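Uncharacterized protein (Bacteroides ovatus CL02T12C04, PDB 6PTM) is probably an exo-acting carrageenase of glycoside hydrolase family 42 that trims carrageenan chains from their ends. Local coordinates at residues His295-Glu300 and Lys404-Ile409; Glu332-Ser337 and Ser357-Asp362; Arg348-Ser353 and Asp362-Asn367. One frame throughout, in Å; residues are numbered along the deposited sequence.

All three contacts lie on one side of the chain, where the stretch that follows strand 288-292 folds up, with 404-409 returning to it from beyond strand 391-394. Along the chain come 295-300, 332-337, 348-353, 357-362, 362-367 and finally 404-409, so contact 1 closes a loop within which contacts 2 and 3 are nested with alternating segments. Contact 3 sits about 8 Å from contact 1 and 11 Å from contact 2, centre to centre, while contacts 1 and 2 are about 18 Å apart. Helix 358-385 serves contacts 2 and 3, which share D362, and reaches contact 1 through N367. A single helix thus ties the outlying helix 327-334 to the loops of contact 1.

Contact 1 of 3, residues His295-Glu300 and Lys404-Ile409; sequences HWNCIE and KRDSGI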
loop_
_atom_site.group_PDB
_atom_site.type_symbol
_atom_site.label_atom_id
_atom_site.label_comp_id
_atom_site.label_asym_id
_atom_site.label_seq_id
_atom_site.Cartn_x
_atom_site.Cartn_y
_atom_site.Cartn_z
ATOM N N HIS A 295 11.256 0.808 -11.340
ATOM C CA HIS A 295 10.662 1.539 -12.476
ATOM C C HIS A 295 11.739 1.707 -13.540
ATOM O O HIS A 295 12.960 1.789 -13.174
ATOM C CB HIS A 295 9.977 2.851 -12.045
ATOM C CG HIS A 295 10.672 3.631 -10.963
ATOM N ND1 HIS A 295 11.651 4.548 -11.237
ATOM C CD2 HIS A 295 10.471 3.689 -9.620
ATOM C CE1 HIS A 295 12.076 5.097 -10.112
ATOM N NE2 HIS A 295 11.350 4.612 -9.100
ATOM N N TRP A 296 11.276 1.665 -14.785
ATOM C CA TRP A 296 12.077 1.754 -16.027
ATOM C C TRP A 296 11.507 2.872 -16.888
ATOM O O TRP A 296 11.145 2.612 -18.065
ATOM C CB TRP A 296 12.085 0.398 -16.735
ATOM C CG TRP A 296 12.942 -0.617 -16.037
ATOM C CD1 TRP A 296 14.230 -0.932 -16.348
ATOM C CD2 TRP A 296 12.606 -1.427 -14.895
ATOM N NE1 TRP A 296 14.710 -1.893 -15.508
ATOM C CE2 TRP A 296 13.731 -2.242 -14.626
ATOM C CE3 TRP A 296 11.451 -1.600 -14.132
ATOM C CZ2 TRP A 296 13.756 -3.165 -13.589
ATOM C CZ3 TRP A 296 11.468 -2.518 -13.108
ATOM C CH2 TRP A 296 12.608 -3.284 -12.835
ATOM N N ASN A 297 11.345 4.050 -16.271
ATOM C CA ASN A 297 10.774 5.228 -16.959
ATOM C C ASN A 297 11.601 5.495 -18.217
ATOM O O ASN A 297 12.834 5.378 -18.167
ATOM C CB ASN A 297 10.746 6.485 -16.096
ATOM C CG ASN A 297 9.906 6.342 -14.844
ATOM O OD1 ASN A 297 8.997 5.515 -14.800
ATOM N ND2 ASN A 297 10.143 7.208 -13.853
ATOM N N CYS A 298 10.922 5.842 -19.302
ATOM C CA CYS A 298 11.496 5.836 -20.662
ATOM C C CYS A 298 10.918 7.007 -21.477
ATOM O O CYS A 298 10.862 6.889 -22.699
ATOM C CB CYS A 298 11.235 4.471 -21.290
ATOM S SG CYS A 298 9.481 4.095 -21.545
ATOM N N ILE A 299 10.476 8.083 -20.831
ATOM C CA ILE A 299 10.086 9.347 -21.523
ATOM C C ILE A 299 11.229 10.355 -21.339
ATOM O O ILE A 299 11.656 10.663 -20.197
ATOM C CB ILE A 299 8.721 9.872 -21.059
ATOM C CG1 ILE A 299 7.630 8.862 -21.424
ATOM C CG2 ILE A 299 8.447 11.256 -21.650
ATOM C CD1 ILE A 299 6.263 9.179 -20.869
ATOM N N GLU A 300 11.800 10.819 -22.439
ATOM C CA GLU A 300 13.023 11.637 -22.312
ATOM C C GLU A 300 12.712 12.896 -21.480
ATOM O O GLU A 300 11.613 13.424 -21.624
ATOM C CB GLU A 300 13.541 11.997 -23.686
ATOM C CG GLU A 300 14.925 12.600 -23.601
ATOM C CD GLU A 300 15.623 12.564 -24.935
ATOM O OE1 GLU A 300 16.859 12.713 -24.914
ATOM O OE2 GLU A 300 14.909 12.372 -25.983
ATOM N N LYS A 404 0.841 8.274 -15.157
ATOM C CA LYS A 404 2.005 7.826 -15.955
ATOM C C LYS A 404 1.999 6.296 -16.104
ATOM O O LYS A 404 1.725 5.582 -15.098
ATOM C CB LYS A 404 3.293 8.382 -15.343
ATOM C CG LYS A 404 3.341 9.921 -15.272
ATOM C CD LYS A 404 4.656 10.493 -14.755
ATOM N N ARG A 405 2.332 5.815 -17.306
ATOM C CA ARG A 405 2.406 4.362 -17.629
ATOM C C ARG A 405 3.693 4.041 -18.391
ATOM O O ARG A 405 3.703 3.006 -19.053
ATOM C CB ARG A 405 1.136 3.960 -18.391
ATOM C CG ARG A 405 -0.110 3.870 -17.520
ATOM C CD ARG A 405 0.039 2.862 -16.376
ATOM N NE ARG A 405 -1.216 2.694 -15.659
ATOM C CZ ARG A 405 -1.706 3.537 -14.761
ATOM N NH1 ARG A 405 -1.025 4.619 -14.386
ATOM N NH2 ARG A 405 -2.890 3.280 -14.235
ATOM N N ASP A 406 4.769 4.833 -18.243
ATOM C CA ASP A 406 6.059 4.559 -18.910
ATOM C C ASP A 406 7.014 3.784 -17.999
ATOM O O ASP A 406 8.120 3.489 -18.449
ATOM C CB ASP A 406 6.694 5.850 -19.423
ATOM C CG ASP A 406 7.053 6.805 -18.300
ATOM O OD1 ASP A 406 6.113 7.200 -17.557
ATOM O OD2 ASP A 406 8.250 7.051 -18.145
ATOM N N SER A 407 6.634 3.471 -16.761
ATOM C CA SER A 407 7.546 2.871 -15.752
ATOM C C SER A 407 7.814 1.385 -16.042
ATOM O O SER A 407 8.728 0.848 -15.418
ATOM C CB SER A 407 6.970 2.991 -14.358
ATOM O OG SER A 407 5.755 2.266 -14.286
ATOM N N GLY A 408 6.975 0.726 -16.839
ATOM C CA GLY A 408 7.037 -0.734 -17.061
ATOM C C GLY A 408 6.382 -1.496 -15.909
ATOM O O GLY A 408 6.488 -2.742 -15.839
ATOM N N ILE A 409 5.717 -0.766 -15.015
ATOM C CA ILE A 409 5.015 -1.359 -13.857
ATOM C C ILE A 409 3.551 -1.583 -14.225
ATOM O O ILE A 409 2.764 -0.581 -14.350
ATOM C CB ILE A 409 5.190 -0.472 -12.613
ATOM C CG1 ILE A 409 6.671 -0.357 -12.254
ATOM C CG2 ILE A 409 4.359 -0.994 -11.457
ATOM C CD1 ILE A 409 7.417 -1.681 -12.075
HETATM O O HOH W 1 6.526 6.650 -14.824
#
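D406 presses its side chain against N297, C298 and I299, joining the loop that follows strand 288-292 to the loop between helices 398-401 and 411-417, beyond the neighbouring strand 391-394, in the (β/α)8 barrel expected of family GH42. Strand 288-292 probably corresponds to the one that in relatives carries the acid/base glutamate. The two loops run nearly antiparallel here. From the backbone outward, CB of D406 rests on CG1 and CD1 of I299. CG follows, 3.6 Å from the same CD1, the two side chains crossing at about a right angle. The carboxylate then splits its work. OD2 takes the backbone N-H of C298 on its anti lone pair, at 3.2 Å and 155°, and also lies close to CB of N297; OD1 receives a hydrogen bond from a water 2.8 Å away and also lies near CD1 of I299. The same water donates to OD1 of N297 at 2.7 Å, while ND2 of that amide is spent on the carbonyl of W303. With chi1 at 64°, CG of D406 lies between the backbone N and the carbonyl carbon, which sets the carboxylate beside the opposing chain. Were D406 replaced by an alanine, the C298 N-H and the bridging water would probably lose their acceptor, and a gap would open beside I299. Nearby, OD1 of N297 sits 3.2 Å from CA of S407, and N367 from helix 358-385 bonds to the carbonyl of W296 and weakly to that of D406. S407 forms an ST turn, its OG accepting from the backbone N of I409 at 3.1 Å. Its carbonyl O accepts from the backbone N of W296 at 2.7 Å and also lies in the plane of that indole, at the ring edge near CE3.

Contact 2 of 3, residues Glu332-Ser337 and Ser357-Asp362; sequences ELWSTS and SPMYFD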
loop_
_atom_site.group_PDB
_atom_site.type_symbol
_atom_site.label_atom_id
_atom_site.label_comp_id
_atom_site.label_asym_id
_atom_site.label_seq_id
_atom_site.Cartn_x
_atom_site.Cartn_y
_atom_site.Cartn_z
ATOM N N GLU A 332 1.768 -0.657 -41.108
ATOM C CA GLU A 332 0.474 0.055 -41.258
ATOM C C GLU A 332 0.260 0.938 -40.026
ATOM O O GLU A 332 -0.259 2.037 -40.175
ATOM C CB GLU A 332 -0.721 -0.899 -41.290
ATOM C CG GLU A 332 -0.945 -1.634 -42.588
ATOM C CD GLU A 332 -1.843 -2.865 -42.459
ATOM O OE1 GLU A 332 -2.554 -2.995 -41.413
ATOM O OE2 GLU A 332 -1.800 -3.726 -43.379
ATOM N N LEU A 333 0.546 0.433 -38.829
ATOM C CA LEU A 333 0.228 1.186 -37.572
ATOM C C LEU A 333 1.289 2.256 -37.290
ATOM O O LEU A 333 0.940 3.370 -36.887
ATOM C CB LEU A 333 0.108 0.213 -36.403
ATOM C CG LEU A 333 -1.164 -0.629 -36.416
ATOM C CD1 LEU A 333 -1.058 -1.821 -35.481
ATOM C CD2 LEU A 333 -2.394 0.218 -36.098
ATOM N N TRP A 334 2.556 1.922 -37.484
ATOM C CA TRP A 334 3.676 2.826 -37.160
ATOM C C TRP A 334 3.951 3.817 -38.311
ATOM O O TRP A 334 4.803 4.682 -38.095
ATOM C CB TRP A 334 4.916 1.987 -36.921
ATOM C CG TRP A 334 5.022 1.288 -35.618
ATOM C CD1 TRP A 334 4.043 0.661 -34.906
ATOM C CD2 TRP A 334 6.256 1.020 -34.946
ATOM N NE1 TRP A 334 4.585 0.078 -33.782
ATOM C CE2 TRP A 334 5.949 0.227 -33.817
ATOM C CE3 TRP A 334 7.596 1.330 -35.219
ATOM C CZ2 TRP A 334 6.929 -0.178 -32.918
ATOM C CZ3 TRP A 334 8.564 0.903 -34.338
ATOM C CH2 TRP A 334 8.223 0.183 -33.186
ATOM N N SER A 335 3.367 3.594 -39.505
ATOM C CA SER A 335 3.647 4.312 -40.780
ATOM C C SER A 335 5.120 4.139 -41.150
ATOM O O SER A 335 5.793 5.119 -41.347
ATOM C CB SER A 335 3.279 5.761 -40.699
ATOM O OG SER A 335 1.891 5.858 -40.451
ATOM N N THR A 336 5.588 2.902 -41.218
ATOM C CA THR A 336 6.998 2.566 -41.442
ATOM C C THR A 336 7.035 1.606 -42.635
ATOM O O THR A 336 5.939 1.212 -43.108
ATOM C CB THR A 336 7.655 2.021 -40.162
ATOM O OG1 THR A 336 6.797 0.992 -39.672
ATOM C CG2 THR A 336 7.875 3.059 -39.071
ATOM N N SER A 337 8.249 1.266 -43.077
ATOM C CA SER A 337 8.558 0.441 -44.266
ATOM C C SER A 337 9.607 -0.610 -43.935
ATOM O O SER A 337 10.432 -0.927 -44.822
ATOM C CB SER A 337 9.044 1.334 -45.359
ATOM O OG SER A 337 7.909 1.974 -45.858
ATOM N N SER A 357 0.164 7.523 -30.165
ATOM C CA SER A 357 0.632 6.862 -31.405
ATOM C C SER A 357 0.823 5.384 -31.121
ATOM O O SER A 357 1.105 4.977 -29.980
ATOM C CB SER A 357 1.899 7.429 -31.923
ATOM O OG SER A 357 2.943 7.202 -30.990
ATOM N N PRO A 358 0.691 4.555 -32.169
ATOM C CA PRO A 358 0.942 3.121 -32.044
ATOM C C PRO A 358 2.348 2.751 -31.582
ATOM O O PRO A 358 2.409 1.904 -30.701
ATOM C CB PRO A 358 0.605 2.603 -33.445
ATOM C CG PRO A 358 -0.477 3.571 -33.880
ATOM C CD PRO A 358 0.117 4.908 -33.485
ATOM N N MET A 359 3.399 3.426 -32.054
ATOM C CA MET A 359 4.770 3.074 -31.634
ATOM C C MET A 359 4.900 3.316 -30.117
ATOM O O MET A 359 5.557 2.518 -29.428
ATOM C CB MET A 359 5.851 3.861 -32.366
ATOM C CG MET A 359 7.194 3.513 -31.818
ATOM S SD MET A 359 8.603 4.316 -32.570
ATOM C CE MET A 359 8.346 6.003 -32.001
ATOM N N TYR A 360 4.304 4.391 -29.634
ATOM C CA TYR A 360 4.344 4.756 -28.204
ATOM C C TYR A 360 3.632 3.681 -27.416
ATOM O O TYR A 360 4.167 3.273 -26.368
ATOM C CB TYR A 360 3.710 6.123 -28.003
ATOM C CG TYR A 360 3.691 6.634 -26.585
ATOM C CD1 TYR A 360 2.719 6.213 -25.679
ATOM C CD2 TYR A 360 4.599 7.594 -26.163
ATOM C CE1 TYR A 360 2.661 6.728 -24.392
ATOM C CE2 TYR A 360 4.544 8.121 -24.886
ATOM C CZ TYR A 360 3.558 7.711 -24.006
ATOM O OH TYR A 360 3.519 8.238 -22.747
ATOM N N PHE A 361 2.433 3.301 -27.861
ATOM C CA PHE A 361 1.628 2.304 -27.147
ATOM C C PHE A 361 2.451 1.020 -26.998
ATOM O O PHE A 361 2.530 0.427 -25.914
ATOM C CB PHE A 361 0.323 2.002 -27.880
ATOM C CG PHE A 361 -0.384 0.914 -27.139
ATOM C CD1 PHE A 361 -0.125 -0.408 -27.420
ATOM C CD2 PHE A 361 -1.172 1.229 -26.053
ATOM C CE1 PHE A 361 -0.703 -1.417 -26.674
ATOM C CE2 PHE A 361 -1.726 0.226 -25.284
ATOM C CZ PHE A 361 -1.493 -1.096 -25.596
ATOM N N ASP A 362 3.001 0.569 -28.116
ATOM C CA ASP A 362 3.799 -0.674 -28.220
ATOM C C ASP A 362 4.981 -0.586 -27.268
ATOM O O ASP A 362 5.266 -1.601 -26.580
ATOM C CB ASP A 362 4.221 -0.935 -29.659
ATOM C CG ASP A 362 3.105 -1.533 -30.509
ATOM O OD1 ASP A 362 2.034 -1.899 -29.931
ATOM O OD2 ASP A 362 3.287 -1.588 -31.728
#
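W334 at the end of helix 327-334 meets the first turn of helix 358-385 through both its face and its edge. The face contact is with M359: CG stands 3.7 Å from the centroid of the six-membered ring, nearly on the ring normal, in a CH-pi contact, and SD, 4.2 Å from that centroid, adds a Met-aromatic contact over the same ring. M359 reaches there with CG anti to its backbone N (chi1 176°), crossing the indole at about a right angle. The hydrogen bond is at the edge. NE1 of W334 donates to OD2 of D362 at 2.9 Å, almost straight at 168° and in the ring plane, meeting the oxygen on its anti side but 25° out of the carboxylate plane. D362 is buried and shared: OD2 also takes H324 NE2, and OD1 takes the hydroxyl of Y653. Apolar packing completes the set, with CB of L333 3.8 Å from CB of P358, whose CG also touches the L333 carbonyl. S357, the N-cap, accepts weakly from Y360 N. Helix 310-324 flanks both partners, with L320 touching W334 as well as D362.

Contact 3 of 3, residues Arg348-Ser353 and Asp362-Asn367; sequences RIMQAS and DFMAFN
M350 reaches over the phenyl ring of F363, joining the loop ahead of helix 358-385 to a turn of that helix. The two side chains cross obliquely. The methyl CE lies over the ring face, 4.0 Å from the centroid and 29° off the normal, in a CH-pi contact that brings it to 3.5 Å from CD1. The sulfur stands farther back, SD 4.6 Å from the centroid and obliquely placed, a Met-aromatic contact nearer CB and CG of the phenylalanine than the ring centre. Bends at chi2 and chi3 curl the M350 chain so that its end lies over the ring. A chi1 of -160° swings the F363 ring away from its backbone N, which carries CZ to within 3.4 Å of the R348 carbonyl O. M364 runs past M350 in the opposite direction, its CE 3.6 Å from M350 CG. The guanidinium of R348 is engaged elsewhere, in salt bridges with D345 and E310 and a hydrogen bond to the G346 carbonyl. No hydrogen bond joins the two segments: the M350 backbone pairs with C298 and E300 instead, so between these two segments the attraction is probably mostly dispersion between methionine and phenyl groups.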
loop_
_atom_site.group_PDB
_atom_site.type_symbol
_atom_site.label_atom_id
_atom_site.label_comp_id
_atom_site.label_asym_id
_atom_site.label_seq_id
_atom_site.Cartn_x
_atom_site.Cartn_y
_atom_site.Cartn_z
ATOM N N ARG A 348 15.081 4.300 -28.809
ATOM C CA ARG A 348 15.215 3.518 -27.547
ATOM C C ARG A 348 14.606 4.270 -26.346
ATOM O O ARG A 348 14.661 3.756 -25.243
ATOM C CB ARG A 348 16.690 3.237 -27.267
ATOM C CG ARG A 348 17.212 1.982 -27.959
ATOM C CD ARG A 348 16.941 1.933 -29.449
ATOM N NE ARG A 348 17.802 0.956 -30.102
ATOM C CZ ARG A 348 17.713 0.603 -31.376
ATOM N NH1 ARG A 348 16.770 1.101 -32.151
ATOM N NH2 ARG A 348 18.569 -0.281 -31.866
ATOM N N ILE A 349 14.077 5.464 -26.552
ATOM C CA ILE A 349 13.377 6.278 -25.525
ATOM C C ILE A 349 12.237 6.994 -26.247
ATOM O O ILE A 349 12.417 7.290 -27.436
ATOM C CB ILE A 349 14.382 7.237 -24.855
ATOM C CG1 ILE A 349 13.800 7.822 -23.566
ATOM C CG2 ILE A 349 14.830 8.335 -25.831
ATOM C CD1 ILE A 349 14.845 8.335 -22.617
ATOM N N MET A 350 11.106 7.208 -25.568
ATOM C CA MET A 350 9.919 7.822 -26.144
ATOM C C MET A 350 9.936 9.331 -25.834
ATOM O O MET A 350 10.608 9.786 -24.858
ATOM C CB MET A 350 8.644 7.194 -25.585
ATOM C CG MET A 350 8.434 5.752 -26.010
ATOM S SD MET A 350 8.104 5.614 -27.757
ATOM C CE MET A 350 9.745 5.175 -28.307
ATOM N N GLN A 351 9.176 10.065 -26.628
ATOM C CA GLN A 351 8.859 11.499 -26.394
ATOM C C GLN A 351 7.420 11.582 -25.884
ATOM O O GLN A 351 6.554 10.841 -26.395
ATOM C CB GLN A 351 9.106 12.301 -27.687
ATOM C CG GLN A 351 10.529 12.183 -28.247
ATOM C CD GLN A 351 11.599 12.695 -27.312
ATOM O OE1 GLN A 351 11.425 13.723 -26.656
ATOM N NE2 GLN A 351 12.730 11.995 -27.243
ATOM N N ALA A 352 7.154 12.473 -24.937
ATOM C CA ALA A 352 5.793 12.716 -24.419
ATOM C C ALA A 352 4.843 13.052 -25.566
ATOM O O ALA A 352 3.733 12.585 -25.532
ATOM C CB ALA A 352 5.819 13.817 -23.386
ATOM N N SER A 353 5.280 13.803 -26.577
ATOM C CA SER A 353 4.473 14.187 -27.778
ATOM C C SER A 353 3.958 12.976 -28.566
ATOM O O SER A 353 3.010 13.152 -29.342
ATOM C CB SER A 353 5.268 15.041 -28.722
ATOM O OG SER A 353 6.421 14.322 -29.163
ATOM N N ASP A 362 3.001 0.569 -28.116
ATOM C CA ASP A 362 3.799 -0.674 -28.220
ATOM C C ASP A 362 4.981 -0.586 -27.268
ATOM O O ASP A 362 5.266 -1.601 -26.580
ATOM C CB ASP A 362 4.221 -0.935 -29.659
ATOM C CG ASP A 362 3.105 -1.533 -30.509
ATOM O OD1 ASP A 362 2.034 -1.899 -29.931
ATOM O OD2 ASP A 362 3.287 -1.588 -31.728
ATOM N N PHE A 363 5.678 0.550 -27.256
ATOM C CA PHE A 363 6.888 0.707 -26.414
ATOM C C PHE A 363 6.496 0.536 -24.930
ATOM O O PHE A 363 7.174 -0.205 -24.181
ATOM C CB PHE A 363 7.555 2.049 -26.692
ATOM C CG PHE A 363 8.993 2.083 -26.268
ATOM C CD1 PHE A 363 9.998 1.877 -27.194
ATOM C CD2 PHE A 363 9.333 2.367 -24.952
ATOM C CE1 PHE A 363 11.325 1.855 -26.790
ATOM C CE2 PHE A 363 10.663 2.381 -24.559
ATOM C CZ PHE A 363 11.657 2.118 -25.479
ATOM N N MET A 364 5.409 1.188 -24.504
ATOM C CA MET A 364 5.001 1.204 -23.081
ATOM C C MET A 364 4.463 -0.183 -22.696
ATOM O O MET A 364 4.767 -0.638 -21.570
ATOM C CB MET A 364 3.951 2.284 -22.795
ATOM C CG MET A 364 4.417 3.699 -23.041
ATOM S SD MET A 364 6.103 4.011 -22.534
ATOM C CE MET A 364 6.275 5.711 -23.087
ATOM N N ALA A 365 3.729 -0.841 -23.605
ATOM C CA ALA A 365 3.129 -2.172 -23.390
ATOM C C ALA A 365 4.261 -3.201 -23.272
ATOM O O ALA A 365 4.243 -4.003 -22.324
ATOM C CB ALA A 365 2.184 -2.485 -24.530
ATOM N N PHE A 366 5.247 -3.113 -24.172
ATOM C CA PHE A 366 6.452 -3.964 -24.151
ATOM C C PHE A 366 7.186 -3.717 -22.824
ATOM O O PHE A 366 7.606 -4.695 -22.183
ATOM C CB PHE A 366 7.357 -3.724 -25.363
ATOM C CG PHE A 366 8.773 -4.187 -25.100
ATOM C CD1 PHE A 366 9.059 -5.537 -25.000
ATOM C CD2 PHE A 366 9.802 -3.292 -24.879
ATOM C CE1 PHE A 366 10.339 -5.973 -24.699
ATOM C CE2 PHE A 366 11.090 -3.728 -24.595
ATOM C CZ PHE A 366 11.358 -5.074 -24.513
ATOM N N ASN A 367 7.360 -2.448 -22.425
ATOM C CA ASN A 367 8.173 -2.140 -21.231
ATOM C C ASN A 367 7.515 -2.845 -20.017
ATOM O O ASN A 367 8.230 -3.453 -19.186
ATOM C CB ASN A 367 8.329 -0.626 -21.039
ATOM C CG ASN A 367 9.444 -0.239 -20.078
ATOM O OD1 ASN A 367 10.463 -0.917 -20.023
ATOM N ND2 ASN A 367 9.269 0.849 -19.339
#